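Local atomic coordinates of putative exported protein (Bordetella pertussis Tohama I, PDB entry 2PFY), a protein that binds pyroglutamic acid as an extracytoplasmic solute receptor, probably to deliver it to a tripartite ATP-independent periplasmic transporter. Residues Ala132-Leu137 / Ala154-Val159. Numbering follows the deposited sequence.
Sequences AALADL and ALMGAV
Selenomethionine Met156 meets two leucines with different parts of its chain. Its base lies against Leu134, whose CD2 methyl is 3.6 Å from Met156 CG and nearly as close to Met156 CB; the two side chains cross at about a right angle. Its tip meets Leu137: a turn about the CG-SE bond (chi3 51°) brings the terminal methyl round, with Met156 CE 3.5 Å from Leu137 CD1, and here the two side chains run at a slant to each other, neither parallel nor perpendicular. CD1 of Leu134 lies more loosely over the Met156 backbone, near CA and O. Ile276 of helix 267-287 touches both Leu134 and Met156, while Phe142 of strand 141-144 packs on Met156 and Ala158, extending the apolar cluster.

In this DctP-family periplasmic receptor, the contact sets the loop between strands 124-127 and 141-144 against the turn leading from helix 147-155 into strand 159-162. That turn is a Schellman motif, with Gly157 at positive phi (88°). Polar backbone atoms meet alongside the cluster. No direct hydrogen bond joins the segments; instead one water donates to Leu134 O at 2.6 Å and to Met156 O at 2.7 Å. Leu134 O also accepts from Leu137 N, so two donors grip it. Further along, Ala158 CA makes a bent C-H...O contact with Leu137 O at 3.6 Å.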
loop_
_atom_site.group_PDB
_atom_site.type_symbol
_atom_site.label_atom_id
_atom_site.label_comp_id
_atom_site.label_asym_id
_atom_site.label_seq_id
_atom_site.Cartn_x
_atom_site.Cartn_y
_atom_site.Cartn_z
ATOM N N ALA A 132 7.393 12.427 21.107
ATOM C CA ALA A 132 8.584 11.677 21.512
ATOM C C ALA A 132 8.275 10.281 22.109
ATOM O O ALA A 132 9.182 9.491 22.331
ATOM C CB ALA A 132 9.447 12.510 22.505
ATOM N N ALA A 133 7.000 10.006 22.379
ATOM C CA ALA A 133 6.539 8.728 22.942
ATOM C C ALA A 133 5.041 8.561 22.677
ATOM O O ALA A 133 4.367 9.530 22.404
ATOM C CB ALA A 133 6.818 8.682 24.475
ATOM N N LEU A 134 4.526 7.334 22.784
ATOM C CA LEU A 134 3.079 7.070 22.578
ATOM C C LEU A 134 2.129 7.951 23.379
ATOM O O LEU A 134 1.053 8.330 22.881
ATOM C CB LEU A 134 2.736 5.587 22.763
ATOM C CG LEU A 134 3.195 4.653 21.630
ATOM C CD1 LEU A 134 2.855 3.202 21.931
ATOM C CD2 LEU A 134 2.641 5.086 20.250
ATOM N N ALA A 135 2.543 8.329 24.600
ATOM C CA ALA A 135 1.756 9.208 25.463
ATOM C C ALA A 135 1.312 10.494 24.763
ATOM O O ALA A 135 0.231 11.015 25.035
ATOM C CB ALA A 135 2.540 9.547 26.781
ATOM N N ASP A 136 2.161 11.001 23.869
ATOM C CA ASP A 136 1.873 12.223 23.117
ATOM C C ASP A 136 0.659 12.040 22.178
ATOM O O ASP A 136 -0.046 13.014 21.840
ATOM C CB ASP A 136 3.153 12.699 22.375
ATOM C CG ASP A 136 4.206 13.217 23.332
ATOM O OD1 ASP A 136 3.799 13.817 24.365
ATOM O OD2 ASP A 136 5.424 13.034 23.077
ATOM N N LEU A 137 0.383 10.784 21.841
ATOM C CA LEU A 137 -0.689 10.441 20.923
ATOM C C LEU A 137 -1.940 9.868 21.615
ATOM O O LEU A 137 -2.908 9.479 20.962
ATOM C CB LEU A 137 -0.147 9.511 19.814
ATOM C CG LEU A 137 0.858 10.186 18.868
ATOM C CD1 LEU A 137 1.661 9.125 18.085
ATOM C CD2 LEU A 137 0.157 11.174 17.913
ATOM N N ALA A 154 -5.087 1.748 17.649
ATOM C CA ALA A 154 -5.768 1.457 18.909
ATOM C C ALA A 154 -4.730 1.031 19.961
ATOM O O ALA A 154 -4.729 1.544 21.088
ATOM C CB ALA A 154 -6.822 0.388 18.716
ATOM N N LEU A 155 -3.815 0.150 19.562
ATOM C CA LEU A 155 -2.712 -0.272 20.422
ATOM C C LEU A 155 -1.766 0.856 20.837
ATOM O O LEU A 155 -1.106 0.772 21.887
ATOM C CB LEU A 155 -1.930 -1.390 19.757
ATOM C CG LEU A 155 -2.687 -2.701 19.529
ATOM C CD1 LEU A 155 -1.812 -3.621 18.716
ATOM C CD2 LEU A 155 -3.114 -3.341 20.856
HETATM N N MSE A 156 -1.692 1.897 20.014
HETATM C CA MSE A 156 -0.898 3.078 20.337
HETATM C C MSE A 156 -1.573 3.954 21.411
HETATM O O MSE A 156 -0.941 4.849 21.970
HETATM C CB MSE A 156 -0.646 3.918 19.075
HETATM C CG MSE A 156 0.370 3.352 18.111
HETATM SE SE MSE A 156 0.270 4.248 16.364
HETATM C CE MSE A 156 0.345 6.142 16.780
ATOM N N GLY A 157 -2.857 3.696 21.679
ATOM C CA GLY A 157 -3.656 4.520 22.581
ATOM C C GLY A 157 -4.331 5.683 21.891
ATOM O O GLY A 157 -4.887 6.570 22.555
ATOM N N ALA A 158 -4.275 5.700 20.549
ATOM C CA ALA A 158 -4.890 6.767 19.770
ATOM C C ALA A 158 -6.308 6.353 19.418
ATOM O O ALA A 158 -6.690 5.218 19.679
ATOM C CB ALA A 158 -4.064 7.037 18.495
ATOM N N VAL A 159 -7.087 7.260 18.836
ATOM C CA VAL A 159 -8.453 6.917 18.435
ATOM C C VAL A 159 -8.446 6.760 16.894
ATOM O O VAL A 159 -8.371 7.740 16.168
ATOM C CB VAL A 159 -9.486 7.955 18.930
ATOM C CG1 VAL A 159 -10.894 7.629 18.411
ATOM C CG2 VAL A 159 -9.474 8.038 20.510
HETATM O O HOH W 1 -0.835 6.803 23.892
#